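Local coordinates for glutathione S-transferase family protein (Populus trichocarpa, PDB 5F06), which binds glutathione and, as a Phi-class glutathione transferase, probably conjugates it to electrophilic substrates with release of a halide, at residues L20-L25 with S199-F204; V30-D33 with G37-K40; V115-V120 with Q130-D135; V184-E187 with V191-W194. All blocks are in the same frame, centred on the assembly; numbering follows the deposited sequence.

Contact 1 (L20-L25 with S199-F204)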
loop_
_atom_site.group_PDB
_atom_site.type_symbol
_atom_site.label_atom_id
_atom_site.label_comp_id
_atom_site.label_asym_id
_atom_site.label_seq_id
_atom_site.Cartn_x
_atom_site.Cartn_y
_atom_site.Cartn_z
ATOM N N LEU A 20 12.034 -1.913 14.152
ATOM C CA LEU A 20 13.151 -1.325 14.889
ATOM C C LEU A 20 13.961 -2.395 15.633
ATOM O O LEU A 20 15.191 -2.350 15.635
ATOM C CB LEU A 20 12.645 -0.262 15.868
ATOM C CG LEU A 20 12.155 1.042 15.228
ATOM C CD1 LEU A 20 11.260 1.834 16.176
ATOM C CD2 LEU A 20 13.339 1.891 14.794
ATOM N N HIS A 21 13.282 -3.360 16.248
ATOM C CA HIS A 21 13.970 -4.417 16.991
ATOM C C HIS A 21 14.680 -5.403 16.072
ATOM O O HIS A 21 15.784 -5.860 16.388
ATOM C CB HIS A 21 12.990 -5.171 17.895
ATOM C CG HIS A 21 12.464 -4.348 19.026
ATOM N ND1 HIS A 21 13.287 -3.607 19.848
ATOM C CD2 HIS A 21 11.204 -4.153 19.479
ATOM C CE1 HIS A 21 12.554 -2.989 20.758
ATOM N NE2 HIS A 21 11.286 -3.304 20.556
ATOM N N GLU A 22 14.047 -5.750 14.953
ATOM C CA GLU A 22 14.687 -6.608 13.962
ATOM C C GLU A 22 16.020 -6.006 13.532
ATOM O O GLU A 22 16.988 -6.728 13.289
ATOM C CB GLU A 22 13.784 -6.807 12.741
ATOM C CG GLU A 22 12.557 -7.672 12.991
ATOM C CD GLU A 22 12.880 -9.154 13.123
ATOM O OE1 GLU A 22 14.053 -9.541 12.952
ATOM O OE2 GLU A 22 11.946 -9.936 13.395
ATOM N N LYS A 23 16.067 -4.679 13.453
ATOM C CA LYS A 23 17.258 -3.980 12.978
ATOM C C LYS A 23 18.226 -3.653 14.120
ATOM O O LYS A 23 19.279 -3.054 13.893
ATOM C CB LYS A 23 16.854 -2.696 12.246
ATOM C CG LYS A 23 15.965 -2.928 11.014
ATOM C CD LYS A 23 16.642 -3.773 9.947
ATOM C CE LYS A 23 17.829 -3.061 9.310
ATOM N NZ LYS A 23 18.550 -3.929 8.342
ATOM N N ASN A 24 17.874 -4.064 15.338
ATOM C CA ASN A 24 18.697 -3.806 16.524
ATOM C C ASN A 24 18.978 -2.319 16.731
ATOM O O ASN A 24 20.095 -1.943 17.083
ATOM C CB ASN A 24 20.031 -4.553 16.434
ATOM C CG ASN A 24 19.863 -6.057 16.382
ATOM O OD1 ASN A 24 18.866 -6.602 16.857
ATOM N ND2 ASN A 24 20.855 -6.742 15.820
ATOM N N LEU A 25 17.971 -1.479 16.525
ATOM C CA LEU A 25 18.161 -0.031 16.590
ATOM C C LEU A 25 17.769 0.574 17.934
ATOM O O LEU A 25 16.809 0.135 18.577
ATOM C CB LEU A 25 17.359 0.652 15.482
ATOM C CG LEU A 25 17.832 0.386 14.052
ATOM C CD1 LEU A 25 16.838 0.951 13.059
ATOM C CD2 LEU A 25 19.217 0.976 13.818
ATOM N N SER A 199 5.367 -14.994 14.645
ATOM C CA SER A 199 4.890 -14.378 15.885
ATOM C C SER A 199 5.727 -14.775 17.111
ATOM O O SER A 199 5.561 -14.196 18.191
ATOM C CB SER A 199 3.415 -14.730 16.120
ATOM O OG SER A 199 3.223 -16.114 16.379
ATOM N N SER A 200 6.626 -15.747 16.948
ATOM C CA SER A 200 7.492 -16.180 18.043
ATOM C C SER A 200 8.920 -15.647 17.897
ATOM O O SER A 200 9.787 -15.972 18.704
ATOM C CB SER A 200 7.517 -17.714 18.142
ATOM O OG SER A 200 8.120 -18.301 17.001
ATOM N N ARG A 201 9.169 -14.839 16.872
ATOM C CA ARG A 201 10.478 -14.216 16.715
ATOM C C ARG A 201 10.740 -13.281 17.890
ATOM O O ARG A 201 9.818 -12.605 18.349
ATOM C CB ARG A 201 10.563 -13.450 15.397
ATOM C CG ARG A 201 10.465 -14.334 14.160
ATOM C CD ARG A 201 10.514 -13.503 12.885
ATOM N NE ARG A 201 11.774 -12.777 12.728
ATOM C CZ ARG A 201 12.865 -13.257 12.129
ATOM N NH1 ARG A 201 12.873 -14.480 11.616
ATOM N NH2 ARG A 201 13.956 -12.507 12.037
ATOM N N PRO A 202 11.991 -13.246 18.389
ATOM C CA PRO A 202 12.323 -12.384 19.529
ATOM C C PRO A 202 11.914 -10.929 19.326
ATOM O O PRO A 202 11.445 -10.290 20.270
ATOM C CB PRO A 202 13.845 -12.508 19.629
ATOM C CG PRO A 202 14.148 -13.848 19.075
ATOM C CD PRO A 202 13.145 -14.072 17.979
ATOM N N ALA A 203 12.074 -10.427 18.105
ATOM C CA ALA A 203 11.801 -9.027 17.806
ATOM C C ALA A 203 10.319 -8.677 17.932
ATOM O O ALA A 203 9.981 -7.510 18.120
ATOM C CB ALA A 203 12.299 -8.686 16.411
ATOM N N PHE A 204 9.436 -9.669 17.821
ATOM C CA PHE A 204 8.007 -9.401 17.981
ATOM C C PHE A 204 7.537 -9.721 19.391
ATOM O O PHE A 204 6.571 -9.128 19.874
ATOM C CB PHE A 204 7.156 -10.190 16.982
ATOM C CG PHE A 204 5.685 -9.899 17.104
ATOM C CD1 PHE A 204 5.180 -8.665 16.719
ATOM C CD2 PHE A 204 4.815 -10.838 17.633
ATOM C CE1 PHE A 204 3.834 -8.380 16.847
ATOM C CE2 PHE A 204 3.467 -10.557 17.763
ATOM C CZ PHE A 204 2.978 -9.325 17.369
HETATM O O HOH W 1 13.553 -11.419 15.854
#

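Contact 2 (V30-D33 with G37-K40). With GSH (glutathione), chain C.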
loop_
_atom_site.group_PDB
_atom_site.type_symbol
_atom_site.label_atom_id
_atom_site.label_comp_id
_atom_site.label_asym_id
_atom_site.label_seq_id
_atom_site.Cartn_x
_atom_site.Cartn_y
_atom_site.Cartn_z
ATOM N N VAL A 30 7.802 7.959 22.032
ATOM C CA VAL A 30 7.159 9.105 22.664
ATOM C C VAL A 30 5.652 8.876 22.659
ATOM O O VAL A 30 5.052 8.763 21.593
ATOM C CB VAL A 30 7.487 10.423 21.933
ATOM C CG1 VAL A 30 6.823 11.601 22.633
ATOM C CG2 VAL A 30 8.994 10.615 21.845
ATOM N N PRO A 31 5.032 8.788 23.848
ATOM C CA PRO A 31 3.591 8.511 23.870
ATOM C C PRO A 31 2.744 9.583 23.193
ATOM O O PRO A 31 3.028 10.773 23.319
ATOM C CB PRO A 31 3.271 8.448 25.366
ATOM C CG PRO A 31 4.547 8.089 26.009
ATOM C CD PRO A 31 5.611 8.759 25.204
ATOM N N VAL A 32 1.719 9.143 22.470
ATOM C CA VAL A 32 0.681 10.031 21.963
ATOM C C VAL A 32 -0.636 9.638 22.619
ATOM O O VAL A 32 -1.060 8.483 22.543
ATOM C CB VAL A 32 0.558 9.956 20.429
ATOM C CG1 VAL A 32 -0.526 10.901 19.927
ATOM C CG2 VAL A 32 1.883 10.286 19.775
ATOM N N ASP A 33 -1.268 10.610 23.266
ATOM C CA ASP A 33 -2.460 10.376 24.070
ATOM C C ASP A 33 -3.717 10.371 23.200
ATOM O O ASP A 33 -4.372 11.402 23.036
ATOM C CB ASP A 33 -2.560 11.449 25.160
ATOM C CG ASP A 33 -3.576 11.110 26.240
ATOM O OD1 ASP A 33 -4.436 10.231 26.012
ATOM O OD2 ASP A 33 -3.515 11.737 27.317
ATOM N N GLY A 37 -7.171 12.754 22.721
ATOM C CA GLY A 37 -7.273 13.327 21.387
ATOM C C GLY A 37 -6.059 14.124 20.939
ATOM O O GLY A 37 -6.185 15.050 20.133
ATOM N N GLU A 38 -4.882 13.765 21.444
ATOM C CA GLU A 38 -3.648 14.477 21.108
ATOM C C GLU A 38 -3.359 14.412 19.613
ATOM O O GLU A 38 -2.850 15.365 19.024
ATOM C CB GLU A 38 -2.460 13.899 21.887
ATOM C CG GLU A 38 -1.138 14.635 21.637
ATOM C CD GLU A 38 0.010 14.113 22.485
ATOM O OE1 GLU A 38 -0.196 13.138 23.243
ATOM O OE2 GLU A 38 1.121 14.691 22.400
ATOM N N HIS A 39 -3.683 13.280 19.001
ATOM C CA HIS A 39 -3.397 13.065 17.586
ATOM C C HIS A 39 -4.228 13.956 16.662
ATOM O O HIS A 39 -3.946 14.043 15.469
ATOM C CB HIS A 39 -3.608 11.591 17.222
ATOM C CG HIS A 39 -4.982 11.069 17.525
ATOM N ND1 HIS A 39 -5.611 11.265 18.738
ATOM C CD2 HIS A 39 -5.837 10.336 16.775
ATOM C CE1 HIS A 39 -6.797 10.686 18.716
ATOM N NE2 HIS A 39 -6.957 10.109 17.537
ATOM N N LYS A 40 -5.236 14.623 17.213
ATOM C CA LYS A 40 -6.097 15.502 16.429
ATOM C C LYS A 40 -5.800 16.986 16.671
ATOM O O LYS A 40 -6.477 17.852 16.111
ATOM C CB LYS A 40 -7.570 15.217 16.746
ATOM C CG LYS A 40 -8.012 13.786 16.454
ATOM C CD LYS A 40 -7.712 13.392 15.010
ATOM C CE LYS A 40 -8.374 12.081 14.621
ATOM N NZ LYS A 40 -7.867 11.593 13.306
HETATM N N1 GSH C . -2.213 3.807 7.134
HETATM C CA1 GSH C . -1.882 4.242 8.451
HETATM C C1 GSH C . -0.570 3.620 8.879
HETATM O O11 GSH C . -0.284 2.448 8.523
HETATM O O12 GSH C . 0.231 4.269 9.595
HETATM C CB1 GSH C . -2.986 3.856 9.418
HETATM C CG1 GSH C . -2.747 4.562 10.744
HETATM C CD1 GSH C . -3.782 4.168 11.790
HETATM O OE1 GSH C . -4.753 3.491 11.486
HETATM N N2 GSH C . -3.582 4.603 13.140
HETATM C CA2 GSH C . -4.505 4.274 14.181
HETATM C C2 GSH C . -4.957 5.555 14.877
HETATM O O2 GSH C . -4.215 6.515 14.923
HETATM C CB2 GSH C . -3.808 3.417 15.216
HETATM S SG2 GSH C . -3.523 1.770 14.606
HETATM N N3 GSH C . -6.259 5.628 15.489
HETATM C CA3 GSH C . -6.678 6.844 16.162
HETATM C C3 GSH C . -7.809 7.530 15.401
HETATM O O31 GSH C . -8.587 8.316 16.010
HETATM O O32 GSH C . -7.967 7.316 14.171
HETATM O O HOH W 2 3.435 13.124 21.661
HETATM O O HOH W 3 1.164 12.522 25.652
#

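Contact 3 (V115-V120 with Q130-D135)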
loop_
_atom_site.group_PDB
_atom_site.type_symbol
_atom_site.label_atom_id
_atom_site.label_comp_id
_atom_site.label_asym_id
_atom_site.label_seq_id
_atom_site.Cartn_x
_atom_site.Cartn_y
_atom_site.Cartn_z
ATOM N N VAL A 115 -10.670 -6.420 12.973
ATOM C CA VAL A 115 -10.078 -5.983 14.228
ATOM C C VAL A 115 -10.750 -4.703 14.711
ATOM O O VAL A 115 -10.937 -4.509 15.915
ATOM C CB VAL A 115 -8.557 -5.772 14.078
ATOM C CG1 VAL A 115 -7.960 -5.099 15.307
ATOM C CG2 VAL A 115 -7.872 -7.110 13.829
ATOM N N PHE A 116 -11.113 -3.834 13.770
ATOM C CA PHE A 116 -11.791 -2.592 14.112
ATOM C C PHE A 116 -13.094 -2.888 14.844
ATOM O O PHE A 116 -13.382 -2.306 15.889
ATOM C CB PHE A 116 -12.080 -1.757 12.864
ATOM C CG PHE A 116 -12.802 -0.471 13.157
ATOM C CD1 PHE A 116 -12.094 0.689 13.428
ATOM C CD2 PHE A 116 -14.187 -0.425 13.173
ATOM C CE1 PHE A 116 -12.757 1.873 13.704
ATOM C CE2 PHE A 116 -14.853 0.752 13.448
ATOM C CZ PHE A 116 -14.139 1.903 13.714
ATOM N N GLN A 117 -13.882 -3.795 14.287
ATOM C CA GLN A 117 -15.180 -4.122 14.862
ATOM C C GLN A 117 -15.047 -4.734 16.260
ATOM O O GLN A 117 -15.798 -4.382 17.173
ATOM C CB GLN A 117 -15.943 -5.071 13.932
ATOM C CG GLN A 117 -16.498 -4.396 12.678
ATOM C CD GLN A 117 -17.421 -3.232 12.995
ATOM O OE1 GLN A 117 -18.196 -3.283 13.950
ATOM N NE2 GLN A 117 -17.333 -2.171 12.196
ATOM N N PHE A 118 -14.084 -5.632 16.435
ATOM C CA PHE A 118 -13.875 -6.272 17.725
ATOM C C PHE A 118 -13.246 -5.352 18.781
ATOM O O PHE A 118 -13.655 -5.369 19.940
ATOM C CB PHE A 118 -12.991 -7.516 17.563
ATOM C CG PHE A 118 -13.723 -8.730 17.052
ATOM C CD1 PHE A 118 -14.712 -9.332 17.809
ATOM C CD2 PHE A 118 -13.399 -9.283 15.823
ATOM C CE1 PHE A 118 -15.380 -10.456 17.344
ATOM C CE2 PHE A 118 -14.061 -10.402 15.353
ATOM C CZ PHE A 118 -15.048 -10.992 16.116
ATOM N N MET A 119 -12.260 -4.560 18.367
ATOM C CA MET A 119 -11.406 -3.835 19.307
ATOM C C MET A 119 -11.705 -2.338 19.390
ATOM O O MET A 119 -11.584 -1.741 20.458
ATOM C CB MET A 119 -9.933 -4.028 18.927
ATOM C CG MET A 119 -9.492 -5.483 18.844
ATOM S SD MET A 119 -9.809 -6.395 20.368
ATOM C CE MET A 119 -8.953 -7.932 20.022
ATOM N N VAL A 120 -12.080 -1.731 18.268
ATOM C CA VAL A 120 -12.249 -0.278 18.209
ATOM C C VAL A 120 -13.711 0.157 18.351
ATOM O O VAL A 120 -13.995 1.143 19.028
ATOM C CB VAL A 120 -11.688 0.302 16.893
ATOM C CG1 VAL A 120 -11.720 1.826 16.930
ATOM C CG2 VAL A 120 -10.263 -0.176 16.667
ATOM N N GLN A 130 -21.545 -7.807 13.343
ATOM C CA GLN A 130 -21.275 -9.178 12.920
ATOM C C GLN A 130 -21.295 -9.311 11.402
ATOM O O GLN A 130 -20.587 -10.146 10.837
ATOM C CB GLN A 130 -22.288 -10.143 13.537
ATOM C CG GLN A 130 -21.884 -11.605 13.427
ATOM C CD GLN A 130 -20.668 -11.941 14.271
ATOM O OE1 GLN A 130 -20.591 -11.571 15.444
ATOM N NE2 GLN A 130 -19.708 -12.639 13.675
ATOM N N THR A 131 -22.108 -8.486 10.746
ATOM C CA THR A 131 -22.172 -8.474 9.288
ATOM C C THR A 131 -20.830 -8.057 8.685
ATOM O O THR A 131 -20.335 -8.690 7.754
ATOM C CB THR A 131 -23.286 -7.525 8.779
ATOM O OG1 THR A 131 -24.544 -7.919 9.340
ATOM C CG2 THR A 131 -23.383 -7.558 7.259
ATOM N N ILE A 132 -20.240 -6.991 9.219
ATOM C CA ILE A 132 -18.955 -6.511 8.724
ATOM C C ILE A 132 -17.866 -7.533 9.050
ATOM O O ILE A 132 -16.988 -7.789 8.231
ATOM C CB ILE A 132 -18.608 -5.130 9.320
ATOM C CG1 ILE A 132 -19.645 -4.103 8.856
ATOM C CG2 ILE A 132 -17.197 -4.691 8.906
ATOM C CD1 ILE A 132 -19.479 -2.720 9.454
ATOM N N ILE A 133 -17.942 -8.132 10.236
ATOM C CA ILE A 133 -17.006 -9.190 10.619
ATOM C C ILE A 133 -17.094 -10.370 9.646
ATOM O O ILE A 133 -16.084 -10.780 9.073
ATOM C CB ILE A 133 -17.270 -9.679 12.064
ATOM C CG1 ILE A 133 -16.962 -8.556 13.060
ATOM C CG2 ILE A 133 -16.419 -10.916 12.398
ATOM C CD1 ILE A 133 -17.448 -8.828 14.473
ATOM N N ASP A 134 -18.297 -10.901 9.451
ATOM C CA ASP A 134 -18.478 -12.105 8.638
ATOM C C ASP A 134 -18.037 -11.889 7.194
ATOM O O ASP A 134 -17.370 -12.741 6.604
ATOM C CB ASP A 134 -19.940 -12.561 8.666
ATOM C CG ASP A 134 -20.370 -13.067 10.030
ATOM O OD1 ASP A 134 -19.507 -13.197 10.923
ATOM O OD2 ASP A 134 -21.575 -13.344 10.204
ATOM N N ASP A 135 -18.418 -10.752 6.627
ATOM C CA ASP A 135 -18.054 -10.415 5.257
ATOM C C ASP A 135 -16.538 -10.410 5.062
ATOM O O ASP A 135 -16.020 -10.952 4.086
ATOM C CB ASP A 135 -18.630 -9.051 4.884
ATOM C CG ASP A 135 -18.289 -8.640 3.470
ATOM O OD1 ASP A 135 -18.319 -9.507 2.570
ATOM O OD2 ASP A 135 -17.991 -7.445 3.258
#

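Contact 4 (V184-E187 with V191-W194)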
loop_
_atom_site.group_PDB
_atom_site.type_symbol
_atom_site.label_atom_id
_atom_site.label_comp_id
_atom_site.label_asym_id
_atom_site.label_seq_id
_atom_site.Cartn_x
_atom_site.Cartn_y
_atom_site.Cartn_z
ATOM N N VAL A 184 -9.736 -18.588 10.817
ATOM C CA VAL A 184 -9.302 -18.547 9.421
ATOM C C VAL A 184 -7.814 -18.872 9.315
ATOM O O VAL A 184 -7.369 -19.436 8.320
ATOM C CB VAL A 184 -9.578 -17.180 8.745
ATOM C CG1 VAL A 184 -11.055 -16.867 8.766
ATOM C CG2 VAL A 184 -8.780 -16.057 9.397
ATOM N N VAL A 185 -7.055 -18.529 10.350
ATOM C CA VAL A 185 -5.638 -18.871 10.410
ATOM C C VAL A 185 -5.456 -20.316 10.865
ATOM O O VAL A 185 -4.715 -21.082 10.250
ATOM C CB VAL A 185 -4.875 -17.913 11.363
ATOM C CG1 VAL A 185 -3.454 -18.407 11.650
ATOM C CG2 VAL A 185 -4.843 -16.519 10.776
ATOM N N ASN A 186 -6.150 -20.695 11.934
ATOM C CA ASN A 186 -5.951 -22.007 12.532
ATOM C C ASN A 186 -6.383 -23.176 11.650
ATOM O O ASN A 186 -5.883 -24.287 11.814
ATOM C CB ASN A 186 -6.684 -22.086 13.869
ATOM C CG ASN A 186 -5.950 -21.356 14.978
ATOM O OD1 ASN A 186 -4.726 -21.226 14.948
ATOM N ND2 ASN A 186 -6.696 -20.878 15.966
ATOM N N GLU A 187 -7.298 -22.931 10.715
ATOM C CA GLU A 187 -7.837 -24.002 9.874
ATOM C C GLU A 187 -7.049 -24.214 8.582
ATOM O O GLU A 187 -7.373 -25.104 7.791
ATOM C CB GLU A 187 -9.302 -23.716 9.540
ATOM C CG GLU A 187 -10.242 -24.002 10.694
ATOM C CD GLU A 187 -11.682 -23.679 10.375
ATOM O OE1 GLU A 187 -11.973 -23.315 9.214
ATOM O OE2 GLU A 187 -12.523 -23.791 11.292
ATOM N N VAL A 191 -0.524 -21.716 6.824
ATOM C CA VAL A 191 -0.708 -20.370 7.364
ATOM C C VAL A 191 -0.532 -20.376 8.884
ATOM O O VAL A 191 0.115 -19.492 9.444
ATOM C CB VAL A 191 -2.102 -19.804 7.000
ATOM C CG1 VAL A 191 -2.343 -18.453 7.667
ATOM C CG2 VAL A 191 -2.240 -19.670 5.491
ATOM N N LYS A 192 -1.102 -21.379 9.546
ATOM C CA LYS A 192 -1.012 -21.488 11.003
ATOM C C LYS A 192 0.437 -21.628 11.460
ATOM O O LYS A 192 0.877 -20.946 12.386
ATOM C CB LYS A 192 -1.835 -22.683 11.501
ATOM C CG LYS A 192 -1.768 -22.921 13.006
ATOM C CD LYS A 192 -2.714 -24.047 13.417
ATOM C CE LYS A 192 -2.721 -24.268 14.919
ATOM N NZ LYS A 192 -1.446 -24.872 15.408
ATOM N N ALA A 193 1.176 -22.521 10.813
ATOM C CA ALA A 193 2.569 -22.755 11.177
ATOM C C ALA A 193 3.416 -21.512 10.897
ATOM O O ALA A 193 4.287 -21.152 11.690
ATOM C CB ALA A 193 3.110 -23.954 10.427
ATOM N N TRP A 194 3.148 -20.862 9.766
ATOM C CA TRP A 194 3.812 -19.605 9.408
ATOM C C TRP A 194 3.576 -18.543 10.479
ATOM O O TRP A 194 4.513 -17.888 10.932
ATOM C CB TRP A 194 3.305 -19.132 8.044
ATOM C CG TRP A 194 3.604 -17.710 7.672
ATOM C CD1 TRP A 194 4.803 -17.195 7.253
ATOM C CD2 TRP A 194 2.673 -16.621 7.643
ATOM N NE1 TRP A 194 4.671 -15.852 6.981
ATOM C CE2 TRP A 194 3.376 -15.478 7.210
ATOM C CE3 TRP A 194 1.314 -16.502 7.947
ATOM C CZ2 TRP A 194 2.764 -14.236 7.078
ATOM C CZ3 TRP A 194 0.711 -15.267 7.817
ATOM C CH2 TRP A 194 1.434 -14.151 7.385
#

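Contact 1 (L20-L25 with S199-F204)
The guanidinium of R201 takes the carboxylate of E22 at its edge, nearly in its own plane, and the two planes are 30° apart. Y82 and Y162 both make cation-pi contacts with the same guanidinium. The grip is side-on, with one nitrogen to each oxygen. R201 NE donates to E22 OE2 at 2.9 Å, and R201 NH2 donates to E22 OE1 at 3.1 Å. Both bonds are close to straight. The nitrogens meet the syn sides of the oxygens but stand just over 20° out of the carboxylate plane. The chain of E22 bends at chi2 (-74°), which turns its carboxylate toward R201 and A203. E22 OE2 lies 3.3 Å from A203 CB. A water accepts from A203 N at 2.9 Å and gives a weak bond to E22 OE2. The imidazole of H21 meets A203 O obliquely, and H21 CB lies 3.9 Å from A203 CB. R201 is the N-cap residue of helix 202-210. Helix 11-22 ends in a Schellman motif, with N24 at positive phi. The salt bridge joins the first helix of the thioredoxin-like domain to the last helix of the all-helical domain, across the domain interface of the glutathione transferase fold.

Contact 2 (V30-D33 with G37-K40)
D33 and E38 are joined by two hydrogen bonds. D33 N donates to E38 OE1 at 2.7 Å, and the bond is almost straight (174°). The N-H comes to the anti side of the oxygen, 28° out of the carboxylate plane. In return E38 N donates to D33 O at 2.9 Å. E38 and D33 therefore clasp each other by two bonds in opposite senses. The side chain of E38 is fully extended, with CG anti to the backbone N (chi1 -177°), and this carries the carboxylate back along the strand end. D33 OD1 turns to A36 N, within the intervening loop.

Water adds a second layer. One water donates to both P31 O and E38 OE2, at 2.9 Å each. Another donates to E38 OE1 and only weakly to P31 O.

The clasp closes the loop that follows strand 28-31 of the thioredoxin-like domain and leads into helix 42-45. This loop brings H39 to the glutathione site.

Apolar contact is small. V32 CG1 lies 4.2 Å from H39 CB, and V32 also packs on I53 and F44.

The ligand bond comes from H39. Its NE2 donates to O31 of glutathione at 2.9 Å, with the oxygen at the ring edge. K40 CG covers one face of the imidazole. Q52, I53, E65 and S66 also bond the ligand.

Contact 3 (V115-V120 with Q130-D135)
Q117 and I133 mark the nearest backbone approach, with CA atoms 6.9 Å apart. The two helical segments run roughly antiparallel, at 138° between their directions, and their axes come within 9.4 Å. Segment 115-120 includes a turn of pi-helical width at 116-120, in the last part of helix 90-120. Segment 130-135 begins helix 130-153. Both helices belong to the all-helical C-terminal domain of the glutathione transferase fold, and a loop joins them.

F118 and I133 meet over one face of the phenyl ring. I133 CD1 stands above that face, displaced from the ring centre and 3.9 Å from the centroid, in a CH-pi contact. I133 CG2 touches the same ring at CE2, 3.8 Å away. Both branches of the isoleucine thus bear on F118, and the two side chains cross at about a right angle.

Q117 crosses I132 at a similar angle. Its CB sits 3.7 Å from I133 CG1. Its CG lies 3.8 Å from I132 CG2, and its NE2 approaches I132 CD1 at 3.5 Å. The bend at chi2 (-57°) turns the amide across I132. Q117 OE1 accepts a hydrogen bond from D129 N, just before the second helix.

T179 and P180 also touch F118, and P128 touches I133.

No hydrogen bond joins the two segments directly. Direct contact between them is therefore van der Waals in kind, while the glutamine uses its amide oxygen to tie the loop end at D129.

Contact 4 (V184-E187 with V191-W194)
K192 reaches over the end of helix 183-186, and its side chain meets that helix along most of its length. CB rests 3.5 Å from V185 O, the closest approach of the lysine to the other segment. CG comes next and lies 3.9 Å from N186 OD1. CD faces two oxygens of N186, O at 3.6 Å and OD1 at 3.8 Å. CE is 3.6 Å from N186 OD1. The chain of K192 is extended up to CE, with CG anti to the backbone N (chi1 178°), and this run takes the methylenes past N186. It then bends at chi4 (-71°), and NZ forms a salt bridge with E196, one turn further along the lysine's own helix. The ammonium charge is therefore met within helix 189-198. The ammonium probably polarises the C-H bonds of CE, which faces N186 OD1.

The two segments belong to consecutive short helices of the all-helical domain of the glutathione transferase fold. A tight connection turns the chain from helix 183-186 into helix 189-198. N186 and K192 have the nearest CA atoms, 5.2 Å apart.

The buried side of the contact is apolar. V185 CG1 lies 4.1 Å from V191 CG1, and the two valine side chains cross at about a right angle. V185 CG1 also comes near K192 CA. L176 and M177 pack against V185, and L144 of helix 130-153 packs against V191. V191 N donates to E148 OE1 of that same long helix.

From the N terminus the chain passes through helix 11-22, whose end takes part in contact 1. That contact closes only near the C terminus, at helix 202-210, so the other three contacts all fall within its span. Contact 2 comes first. It closes a short loop after strand 28-31 in the thioredoxin-like domain, beside the glutathione site. Contact 3 follows in the helical domain, where it closes the loop between helices 90-120 and 130-153. Contact 4 closes the short turn between helices 183-186 and 189-198. Contacts 2, 3 and 4 lie in series and none crosses another. Of the four, contact 1 is the one that joins the two domains.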